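Local coordinates for protein leucine aminopeptidase (Fimbriiglobus ruber, PDB 7D1B) that probably acts as a zinc-dependent glutaminyl cyclase of the M28 peptidase family, turning the N-terminal glutamine of peptides into pyroglutamate, at residues Leu232-Leu242 against Lys317-Val326; Phe205-Thr216 against Leu284-Ile295. All coordinates share one frame; numbering follows the deposited sequence. Where two conformers were deposited one is given.

Contact 1: residues Leu232-Leu242 against Lys317-Val326; sequences LDLFAHDGARL and KISGKQMVDV. With GOL (glycerol), chain I.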
loop_
_atom_site.group_PDB
_atom_site.type_symbol
_atom_site.label_atom_id
_atom_site.label_comp_id
_atom_site.label_asym_id
_atom_site.label_seq_id
_atom_site.Cartn_x
_atom_site.Cartn_y
_atom_site.Cartn_z
ATOM N N LEU A 232 1.072 1.938 2.251
ATOM C CA LEU A 232 -0.070 1.784 3.152
ATOM C C LEU A 232 -0.157 0.319 3.555
ATOM O O LEU A 232 -0.287 -0.538 2.684
ATOM C CB LEU A 232 -1.336 2.139 2.387
ATOM C CG LEU A 232 -1.403 3.576 1.867
ATOM C CD1 LEU A 232 -2.606 3.717 0.929
ATOM C CD2 LEU A 232 -1.447 4.576 3.024
ATOM N N ASP A 233 -0.123 0.027 4.857
ATOM C CA ASP A 233 -0.238 -1.366 5.288
ATOM C C ASP A 233 -0.821 -1.406 6.703
ATOM O O ASP A 233 -0.305 -0.717 7.586
ATOM C CB ASP A 233 1.164 -1.993 5.310
ATOM C CG ASP A 233 1.134 -3.523 5.273
ATOM O OD1 ASP A 233 0.032 -4.130 5.174
ATOM O OD2 ASP A 233 2.225 -4.163 5.336
ATOM N N LEU A 234 -1.873 -2.187 6.938
ATOM C CA LEU A 234 -2.435 -2.343 8.281
ATOM C C LEU A 234 -2.756 -0.983 8.902
ATOM O O LEU A 234 -2.345 -0.678 10.027
ATOM C CB LEU A 234 -1.531 -3.162 9.204
ATOM C CG LEU A 234 -0.952 -4.454 8.662
ATOM C CD1 LEU A 234 -0.022 -5.053 9.707
ATOM C CD2 LEU A 234 -2.020 -5.436 8.300
ATOM N N PHE A 235 -3.529 -0.172 8.169
ATOM C CA PHE A 235 -3.674 1.240 8.502
ATOM C C PHE A 235 -5.112 1.685 8.665
ATOM O O PHE A 235 -5.324 2.839 9.036
ATOM C CB PHE A 235 -3.047 2.120 7.397
ATOM C CG PHE A 235 -3.835 2.109 6.128
ATOM C CD1 PHE A 235 -3.634 1.124 5.178
ATOM C CD2 PHE A 235 -4.811 3.071 5.883
ATOM C CE1 PHE A 235 -4.416 1.058 4.032
ATOM C CE2 PHE A 235 -5.593 3.019 4.733
ATOM C CZ PHE A 235 -5.381 2.015 3.801
ATOM N N ALA A 236 -6.099 0.840 8.356
ATOM C CA ALA A 236 -7.454 1.309 8.121
ATOM C C ALA A 236 -8.428 0.930 9.222
ATOM O O ALA A 236 -9.623 1.217 9.093
ATOM C CB ALA A 236 -7.956 0.803 6.767
ATOM N N HIS A 237 -7.953 0.296 10.288
ATOM C CA HIS A 237 -8.827 -0.114 11.380
ATOM C C HIS A 237 -9.196 1.064 12.280
ATOM O O HIS A 237 -8.521 2.103 12.332
ATOM C CB HIS A 237 -8.177 -1.241 12.188
ATOM C CG HIS A 237 -6.766 -0.971 12.582
ATOM N ND1 HIS A 237 -5.735 -0.932 11.665
ATOM C CD2 HIS A 237 -6.205 -0.757 13.798
ATOM C CE1 HIS A 237 -4.599 -0.712 12.305
ATOM N NE2 HIS A 237 -4.855 -0.601 13.599
ATOM N N ASP A 238 -10.288 0.875 13.012
ATOM C CA ASP A 238 -10.823 1.891 13.913
ATOM C C ASP A 238 -9.835 2.155 15.043
ATOM O O ASP A 238 -9.453 1.236 15.765
ATOM C CB ASP A 238 -12.136 1.335 14.470
ATOM C CG ASP A 238 -12.919 2.339 15.276
ATOM O OD1 ASP A 238 -12.695 3.557 15.149
ATOM O OD2 ASP A 238 -13.811 1.889 16.027
ATOM N N GLY A 239 -9.437 3.412 15.224
ATOM C CA GLY A 239 -8.530 3.722 16.312
ATOM C C GLY A 239 -7.097 3.333 16.042
ATOM O O GLY A 239 -6.306 3.225 16.987
ATOM N N ALA A 240 -6.726 3.149 14.773
ATOM C CA ALA A 240 -5.361 2.764 14.436
ATOM C C ALA A 240 -4.346 3.724 15.049
ATOM O O ALA A 240 -4.587 4.934 15.166
ATOM C CB ALA A 240 -5.192 2.762 12.914
ATOM N N ARG A 241 -3.202 3.171 15.433
ATOM C CA ARG A 241 -2.073 3.939 15.953
ATOM C C ARG A 241 -0.952 3.871 14.923
ATOM O O ARG A 241 -0.204 2.888 14.867
ATOM C CB ARG A 241 -1.642 3.388 17.312
ATOM C CG ARG A 241 -0.418 4.070 17.878
ATOM C CD ARG A 241 -0.006 3.436 19.230
ATOM N NE ARG A 241 1.343 3.853 19.623
ATOM C CZ ARG A 241 2.468 3.288 19.177
ATOM N NH1 ARG A 241 2.415 2.243 18.363
ATOM N NH2 ARG A 241 3.646 3.775 19.543
ATOM N N LEU A 242 -0.867 4.896 14.074
ATOM C CA LEU A 242 0.110 4.951 12.980
ATOM C C LEU A 242 1.353 5.635 13.528
ATOM O O LEU A 242 1.470 6.860 13.530
ATOM C CB LEU A 242 -0.477 5.656 11.752
ATOM C CG LEU A 242 -1.781 5.060 11.204
ATOM C CD1 LEU A 242 -2.289 5.897 10.038
ATOM C CD2 LEU A 242 -1.622 3.589 10.808
ATOM N N LYS A 317 -13.850 -4.782 10.058
ATOM C CA LYS A 317 -12.803 -4.173 10.872
ATOM C C LYS A 317 -12.327 -2.839 10.317
ATOM O O LYS A 317 -11.530 -2.160 10.969
ATOM C CB LYS A 317 -11.598 -5.113 10.995
ATOM C CG LYS A 317 -11.939 -6.516 11.488
ATOM C CD LYS A 317 -12.686 -6.506 12.833
ATOM C CE LYS A 317 -12.904 -7.917 13.380
ATOM N NZ LYS A 317 -13.657 -8.768 12.425
ATOM N N ILE A 318 -12.772 -2.462 9.135
ATOM C CA ILE A 318 -12.288 -1.249 8.485
ATOM C C ILE A 318 -13.135 -0.062 8.921
ATOM O O ILE A 318 -14.365 -0.141 8.939
ATOM C CB ILE A 318 -12.343 -1.403 6.959
ATOM C CG1 ILE A 318 -11.569 -2.646 6.510
ATOM C CG2 ILE A 318 -11.841 -0.127 6.282
ATOM C CD1 ILE A 318 -10.110 -2.677 6.966
ATOM N N SER A 319 -12.485 1.043 9.263
ATOM C CA SER A 319 -13.167 2.296 9.557
ATOM C C SER A 319 -13.106 3.212 8.331
ATOM O O SER A 319 -12.016 3.597 7.890
ATOM C CB SER A 319 -12.492 2.971 10.746
ATOM O OG SER A 319 -12.841 4.343 10.778
ATOM N N GLY A 320 -14.267 3.593 7.802
ATOM C CA GLY A 320 -14.275 4.541 6.698
ATOM C C GLY A 320 -13.667 5.880 7.065
ATOM O O GLY A 320 -12.985 6.498 6.250
ATOM N N LYS A 321 -13.906 6.346 8.297
ATOM C CA LYS A 321 -13.309 7.602 8.732
ATOM C C LYS A 321 -11.789 7.505 8.757
ATOM O O LYS A 321 -11.090 8.440 8.356
ATOM C CB LYS A 321 -13.840 7.997 10.107
ATOM C CG LYS A 321 -12.959 9.038 10.841
ATOM C CD LYS A 321 -13.106 10.503 10.456
ATOM C CE LYS A 321 -12.191 11.335 11.347
ATOM N NZ LYS A 321 -11.830 12.620 10.724
ATOM N N GLN A 322 -11.257 6.374 9.216
ATOM C CA GLN A 322 -9.814 6.182 9.209
ATOM C C GLN A 322 -9.271 6.189 7.783
ATOM O O GLN A 322 -8.222 6.800 7.509
ATOM C CB GLN A 322 -9.484 4.876 9.925
ATOM C CG GLN A 322 -8.007 4.507 9.952
ATOM C CD GLN A 322 -7.121 5.523 10.657
ATOM O OE1 GLN A 322 -7.583 6.336 11.472
ATOM N NE2 GLN A 322 -5.832 5.485 10.354
ATOM N N MET A 323 -9.987 5.546 6.851
ATOM C CA MET A 323 -9.564 5.570 5.456
ATOM C C MET A 323 -9.537 6.994 4.916
ATOM O O MET A 323 -8.594 7.384 4.227
ATOM C CB MET A 323 -10.492 4.701 4.612
ATOM C CG MET A 323 -10.400 3.253 4.963
ATOM S SD MET A 323 -11.192 2.115 3.851
ATOM C CE MET A 323 -10.213 2.214 2.354
ATOM N N VAL A 324 -10.580 7.777 5.203
ATOM C CA VAL A 324 -10.657 9.155 4.719
ATOM C C VAL A 324 -9.523 9.991 5.298
ATOM O O VAL A 324 -8.903 10.797 4.589
ATOM C CB VAL A 324 -12.044 9.757 5.045
ATOM C CG1 VAL A 324 -12.020 11.287 4.923
ATOM C CG2 VAL A 324 -13.126 9.141 4.155
ATOM N N ASP A 325 -9.236 9.823 6.595
ATOM C CA ASP A 325 -8.145 10.574 7.209
ATOM C C ASP A 325 -6.826 10.286 6.501
ATOM O O ASP A 325 -6.068 11.206 6.159
ATOM C CB ASP A 325 -7.998 10.195 8.681
ATOM C CG ASP A 325 -8.957 10.893 9.604
ATOM O OD1 ASP A 325 -9.764 11.738 9.176
ATOM O OD2 ASP A 325 -8.898 10.559 10.796
ATOM N N VAL A 326 -6.519 9.000 6.288
ATOM C CA VAL A 326 -5.269 8.662 5.612
ATOM C C VAL A 326 -5.266 9.189 4.179
ATOM O O VAL A 326 -4.252 9.731 3.706
ATOM C CB VAL A 326 -4.990 7.156 5.716
ATOM C CG1 VAL A 326 -3.787 6.752 4.869
ATOM C CG2 VAL A 326 -4.768 6.771 7.187
HETATM C C1 GOL I . -9.877 7.982 14.642
HETATM O O1 GOL I . -8.632 8.511 14.467
HETATM C C2 GOL I . -10.132 6.987 13.474
HETATM O O2 GOL I . -9.325 5.845 13.574
HETATM C C3 GOL I . -11.601 6.660 13.415
HETATM O O3 GOL I . -11.794 5.596 14.270
HETATM O O HOH W 1 -11.388 -1.887 13.539
HETATM O O HOH W 2 -14.124 4.749 13.064
#

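Contact 2: residues Phe205-Thr216 against Leu284-Ile295; sequences FFGSEHFANGYT and LDDHIALNEAGI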
loop_
_atom_site.group_PDB
_atom_site.type_symbol
_atom_site.label_atom_id
_atom_site.label_comp_id
_atom_site.label_asym_id
_atom_site.label_seq_id
_atom_site.Cartn_x
_atom_site.Cartn_y
_atom_site.Cartn_z
ATOM N N PHE A 205 8.153 -10.020 -0.478
ATOM C CA PHE A 205 8.517 -8.781 -1.175
ATOM C C PHE A 205 8.923 -8.957 -2.636
ATOM O O PHE A 205 9.680 -8.133 -3.166
ATOM C CB PHE A 205 9.577 -7.944 -0.423
ATOM C CG PHE A 205 9.299 -7.821 1.043
ATOM C CD1 PHE A 205 8.035 -7.433 1.495
ATOM C CD2 PHE A 205 10.277 -8.130 1.977
ATOM C CE1 PHE A 205 7.761 -7.368 2.846
ATOM C CE2 PHE A 205 10.014 -8.058 3.344
ATOM C CZ PHE A 205 8.759 -7.691 3.777
ATOM N N PHE A 206 8.383 -9.956 -3.341
ATOM C CA PHE A 206 8.758 -10.114 -4.746
ATOM C C PHE A 206 8.403 -8.888 -5.577
ATOM O O PHE A 206 9.194 -8.451 -6.421
ATOM C CB PHE A 206 8.078 -11.336 -5.345
ATOM C CG PHE A 206 8.649 -12.649 -4.895
ATOM C CD1 PHE A 206 9.930 -13.037 -5.281
ATOM C CD2 PHE A 206 7.879 -13.530 -4.142
ATOM C CE1 PHE A 206 10.444 -14.286 -4.900
ATOM C CE2 PHE A 206 8.386 -14.770 -3.775
ATOM C CZ PHE A 206 9.657 -15.138 -4.155
ATOM N N GLY A 207 7.203 -8.337 -5.376
ATOM C CA GLY A 207 6.744 -7.234 -6.211
ATOM C C GLY A 207 7.492 -5.938 -5.972
ATOM O O GLY A 207 7.887 -5.257 -6.921
ATOM N N SER A 208 7.700 -5.568 -4.697
ATOM C CA SER A 208 8.437 -4.337 -4.450
ATOM C C SER A 208 9.895 -4.460 -4.879
ATOM O O SER A 208 10.471 -3.498 -5.397
ATOM C CB SER A 208 8.286 -3.881 -2.999
ATOM O OG SER A 208 8.703 -4.876 -2.072
ATOM N N GLU A 209 10.509 -5.636 -4.686
ATOM C CA GLU A 209 11.880 -5.823 -5.157
ATOM C C GLU A 209 11.944 -5.715 -6.671
ATOM O O GLU A 209 12.855 -5.072 -7.210
ATOM C CB GLU A 209 12.447 -7.146 -4.649
ATOM C CG GLU A 209 12.698 -7.049 -3.156
ATOM C CD GLU A 209 13.186 -8.322 -2.511
ATOM O OE1 GLU A 209 13.479 -9.293 -3.230
ATOM O OE2 GLU A 209 13.290 -8.336 -1.265
ATOM N N HIS A 210 10.968 -6.305 -7.376
ATOM C CA HIS A 210 10.951 -6.226 -8.832
ATOM C C HIS A 210 10.815 -4.779 -9.291
ATOM O O HIS A 210 11.544 -4.316 -10.178
ATOM C CB HIS A 210 9.808 -7.069 -9.390
ATOM C CG HIS A 210 9.755 -7.076 -10.881
ATOM N ND1 HIS A 210 10.544 -7.912 -11.637
ATOM C CD2 HIS A 210 9.021 -6.348 -11.756
ATOM C CE1 HIS A 210 10.300 -7.696 -12.917
ATOM N NE2 HIS A 210 9.388 -6.748 -13.019
ATOM N N PHE A 211 9.882 -4.049 -8.688
ATOM C CA PHE A 211 9.661 -2.660 -9.056
ATOM C C PHE A 211 10.911 -1.833 -8.799
ATOM O O PHE A 211 11.332 -1.040 -9.651
ATOM C CB PHE A 211 8.491 -2.124 -8.235
ATOM C CG PHE A 211 8.179 -0.675 -8.512
ATOM C CD1 PHE A 211 7.292 -0.319 -9.512
ATOM C CD2 PHE A 211 8.794 0.329 -7.779
ATOM C CE1 PHE A 211 7.028 1.033 -9.776
ATOM C CE2 PHE A 211 8.526 1.681 -8.022
ATOM C CZ PHE A 211 7.644 2.022 -9.035
ATOM N N ALA A 212 11.509 -1.989 -7.614
ATOM C CA ALA A 212 12.667 -1.184 -7.265
ATOM C C ALA A 212 13.842 -1.503 -8.176
ATOM O O ALA A 212 14.546 -0.597 -8.624
ATOM C CB ALA A 212 13.037 -1.414 -5.805
ATOM N N ASN A 213 14.071 -2.787 -8.462
ATOM C CA ASN A 213 15.156 -3.148 -9.365
ATOM C C ASN A 213 14.930 -2.581 -10.755
ATOM O O ASN A 213 15.885 -2.143 -11.414
ATOM C CB ASN A 213 15.293 -4.664 -9.450
ATOM C CG ASN A 213 15.907 -5.247 -8.222
ATOM O OD1 ASN A 213 16.598 -4.555 -7.476
ATOM N ND2 ASN A 213 15.668 -6.528 -7.998
ATOM N N GLY A 214 13.680 -2.599 -11.231
ATOM C CA GLY A 214 13.396 -2.047 -12.545
ATOM C C GLY A 214 13.678 -0.562 -12.603
ATOM O O GLY A 214 14.223 -0.048 -13.592
ATOM N N TYR A 215 13.343 0.146 -11.527
ATOM C CA TYR A 215 13.642 1.570 -11.457
ATOM C C TYR A 215 15.147 1.802 -11.460
ATOM O O TYR A 215 15.652 2.658 -12.194
ATOM C CB TYR A 215 13.001 2.183 -10.211
ATOM C CG TYR A 215 13.310 3.649 -10.041
ATOM C CD1 TYR A 215 12.791 4.598 -10.926
ATOM C CD2 TYR A 215 14.107 4.089 -8.996
ATOM C CE1 TYR A 215 13.072 5.946 -10.774
ATOM C CE2 TYR A 215 14.385 5.441 -8.823
ATOM C CZ TYR A 215 13.867 6.358 -9.719
ATOM O OH TYR A 215 14.101 7.705 -9.547
ATOM N N THR A 216 15.881 1.050 -10.640
ATOM C CA THR A 216 17.337 1.195 -10.625
ATOM C C THR A 216 17.939 0.977 -12.011
ATOM O O THR A 216 18.812 1.741 -12.449
ATOM C CB THR A 216 17.940 0.230 -9.603
ATOM O OG1 THR A 216 17.464 0.600 -8.305
ATOM C CG2 THR A 216 19.466 0.283 -9.618
ATOM N N LEU A 284 9.982 -4.919 8.524
ATOM C CA LEU A 284 10.275 -5.204 7.124
ATOM C C LEU A 284 8.974 -5.159 6.333
ATOM O O LEU A 284 7.965 -5.746 6.742
ATOM C CB LEU A 284 10.913 -6.584 6.997
ATOM C CG LEU A 284 12.286 -6.718 7.662
ATOM C CD1 LEU A 284 12.724 -8.165 7.618
ATOM C CD2 LEU A 284 13.296 -5.800 6.974
ATOM N N ASP A 285 8.992 -4.477 5.194
ATOM C CA ASP A 285 7.776 -4.335 4.410
ATOM C C ASP A 285 8.185 -3.937 2.992
ATOM O O ASP A 285 9.376 -3.888 2.647
ATOM C CB ASP A 285 6.836 -3.331 5.087
ATOM C CG ASP A 285 5.380 -3.616 4.851
ATOM O OD1 ASP A 285 5.034 -4.366 3.917
ATOM O OD2 ASP A 285 4.538 -3.054 5.607
ATOM N N ASP A 286 7.189 -3.651 2.152
ATOM C CA ASP A 286 7.450 -3.311 0.760
ATOM C C ASP A 286 8.240 -2.020 0.587
ATOM O O ASP A 286 8.736 -1.775 -0.519
ATOM C CB ASP A 286 6.129 -3.233 -0.012
ATOM C CG ASP A 286 5.588 -4.595 -0.421
ATOM O OD1 ASP A 286 6.373 -5.449 -0.910
ATOM O OD2 ASP A 286 4.360 -4.786 -0.316
ATOM N N HIS A 287 8.357 -1.178 1.625
ATOM C CA HIS A 287 9.109 0.066 1.492
ATOM C C HIS A 287 10.617 -0.144 1.571
ATOM O O HIS A 287 11.374 0.756 1.204
ATOM C CB HIS A 287 8.663 1.081 2.537
ATOM C CG HIS A 287 8.951 0.663 3.940
ATOM N ND1 HIS A 287 8.707 -0.615 4.414
ATOM C CD2 HIS A 287 9.462 1.371 4.975
ATOM C CE1 HIS A 287 9.057 -0.664 5.691
ATOM N NE2 HIS A 287 9.504 0.531 6.058
ATOM N N ILE A 288 11.074 -1.314 2.028
ATOM C CA ILE A 288 12.514 -1.552 2.143
ATOM C C ILE A 288 13.176 -1.500 0.773
ATOM O O ILE A 288 14.189 -0.828 0.583
ATOM C CB ILE A 288 12.776 -2.903 2.829
ATOM C CG1 ILE A 288 12.154 -2.933 4.230
ATOM C CG2 ILE A 288 14.277 -3.232 2.837
ATOM C CD1 ILE A 288 12.789 -1.986 5.200
ATOM N N ALA A 289 12.593 -2.189 -0.211
ATOM C CA ALA A 289 13.220 -2.212 -1.528
ATOM C C ALA A 289 13.256 -0.819 -2.131
ATOM O O ALA A 289 14.211 -0.459 -2.830
ATOM C CB ALA A 289 12.466 -3.160 -2.454
ATOM N N LEU A 290 12.221 -0.009 -1.865
ATOM C CA LEU A 290 12.182 1.358 -2.388
ATOM C C LEU A 290 13.287 2.208 -1.775
ATOM O O LEU A 290 14.040 2.873 -2.498
ATOM C CB LEU A 290 10.797 1.982 -2.144
ATOM C CG LEU A 290 9.608 1.219 -2.721
ATOM C CD1 LEU A 290 8.320 1.951 -2.379
ATOM C CD2 LEU A 290 9.733 1.068 -4.216
ATOM N N ASN A 291 13.434 2.155 -0.445
ATOM C CA ASN A 291 14.526 2.883 0.197
ATOM C C ASN A 291 15.879 2.434 -0.339
ATOM O O ASN A 291 16.768 3.267 -0.582
ATOM C CB ASN A 291 14.476 2.694 1.715
ATOM C CG ASN A 291 13.457 3.608 2.379
ATOM O OD1 ASN A 291 13.576 4.840 2.326
ATOM N ND2 ASN A 291 12.451 3.019 3.021
ATOM N N GLU A 292 16.054 1.121 -0.550
ATOM C CA GLU A 292 17.336 0.618 -1.031
ATOM C C GLU A 292 17.629 1.101 -2.442
ATOM O O GLU A 292 18.800 1.187 -2.830
ATOM C CB GLU A 292 17.374 -0.900 -0.903
ATOM C CG GLU A 292 17.473 -1.314 0.577
ATOM C CD GLU A 292 17.504 -2.805 0.823
ATOM O OE1 GLU A 292 17.273 -3.574 -0.128
ATOM O OE2 GLU A 292 17.749 -3.204 1.981
ATOM N N ALA A 293 16.595 1.421 -3.221
ATOM C CA ALA A 293 16.755 2.004 -4.545
ATOM C C ALA A 293 16.893 3.517 -4.504
ATOM O O ALA A 293 16.896 4.152 -5.560
ATOM C CB ALA A 293 15.596 1.598 -5.454
ATOM N N GLY A 294 17.027 4.105 -3.321
ATOM C CA GLY A 294 17.193 5.540 -3.226
ATOM C C GLY A 294 15.918 6.344 -3.275
ATOM O O GLY A 294 15.987 7.560 -3.466
ATOM N N ILE A 295 14.763 5.709 -3.111
ATOM C CA ILE A 295 13.489 6.418 -3.037
ATOM C C ILE A 295 13.109 6.507 -1.562
ATOM O O ILE A 295 12.784 5.472 -0.958
ATOM C CB ILE A 295 12.390 5.688 -3.823
ATOM C CG1 ILE A 295 12.807 5.418 -5.280
ATOM C CG2 ILE A 295 11.077 6.470 -3.720
ATOM C CD1 ILE A 295 11.870 4.458 -5.999
HETATM O O HOH W 3 5.967 -7.228 -2.892
HETATM O O HOH W 4 10.677 -4.450 0.080
HETATM O O HOH W 5 17.983 3.229 -7.811
#

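Contact 1: residues Leu232-Leu242 against Lys317-Val326
Q322 reaches from the first turn of helix 320-336 to the loop after strand 225-232, and so joins two elements of the M28 peptidase fold. Its CG lies anti to the backbone N (chi1 178°) and the chain then bends, which turns the amide toward the loop. NE2 donates to F235 O at 3.0 Å, almost head-on to the carbonyl. S270 OG is a second partner of NE2. One residue further along the loop, A236 O accepts from S319 N at 2.9 Å. S319 is the N-cap of the helix, and its OG takes the N-H of Q322.

The apolar part is tight. V326 CG1 meets L232 CD2 at 3.7 Å, while V326 CG2 touches both F235 CD2 and L242 CD1 at 3.9 Å. A236 CB rests against I318 CG2, 4.0 Å away.

The other side is looser and wetter. Here D238 and G239 are exposed in the type II turn from H237 to A240. One water links D238 N to K317 O. A glycerol, probably from the crystallisation liquor, spans the turn and the helix: G239 N donates to its O2 at 2.9 Å, and this O2 donates to Q322 OE1 at 2.8 Å.

Contact 2: residues Phe205-Thr216 against Leu284-Ile295
Two nearly parallel helices, 206-216 and 287-292, pack against the central mixed sheet of the M28 peptidase fold and meet through the small residues A212 and A289. Their axes come within 8.1 Å and cross at -16°. A212 CB lies 3.8 Å from A289 CB and also touches A293 CB. A289 CB in turn rests on the backbone of S208. Larger side chains flank this close approach. L290 CD2 lies obliquely to the F211 ring, 3.8 Å from F211 CD2. I295 CD1 does the same to the ring of Y215, whose OH is bonded to Y226 N. The shorter helix ends in a Schellman motif, with G294 at positive phi and I295 N bonded to L290 O.

The N-terminal end is more polar. S208 OG stands between its backbone N and carbonyl carbon (chi1 57°) and donates to D286 OD1 at 2.7 Å. It meets this oxygen on the anti side, 21° out of the carboxylate plane. A water also donates to D286 OD1 and accepts from S208 N. The F205 ring lies across the loop before the second helix. D285 O sits 3.8 Å above the plane of the F205 ring, over its centre, and D286 OD1 comes to the edge, 3.5 Å from F205 CD1.

Around the pair, L290 touches A229 and D286 touches L231 of strand 225-232. F211 reaches strand 108-117, and L284 and I288 touch Y247 of helix 246-251.

In the fold
The centres of contacts 1 and 2 lie about 24 Å apart, on opposite sides of the chain's centre. Their segments alternate along the chain: 205-216, 232-242, 284-295, 317-326. Strand 225-232 of the mixed sheet serves both. Its A229 and L231 meet contact 2, and its L232 packs in contact 1. The contacts touch where D233 OD2 comes 2.6 Å from D285 OD2. D285 OD2 is also close to D299 OD2 of strand 297-300. This cluster is consistent with the carboxylic-acid hydrogen-bond network tied to glutaminyl cyclase activity in the family. The zinc, held by D155, E188 and H309, is about 8 Å from the D285 side chain.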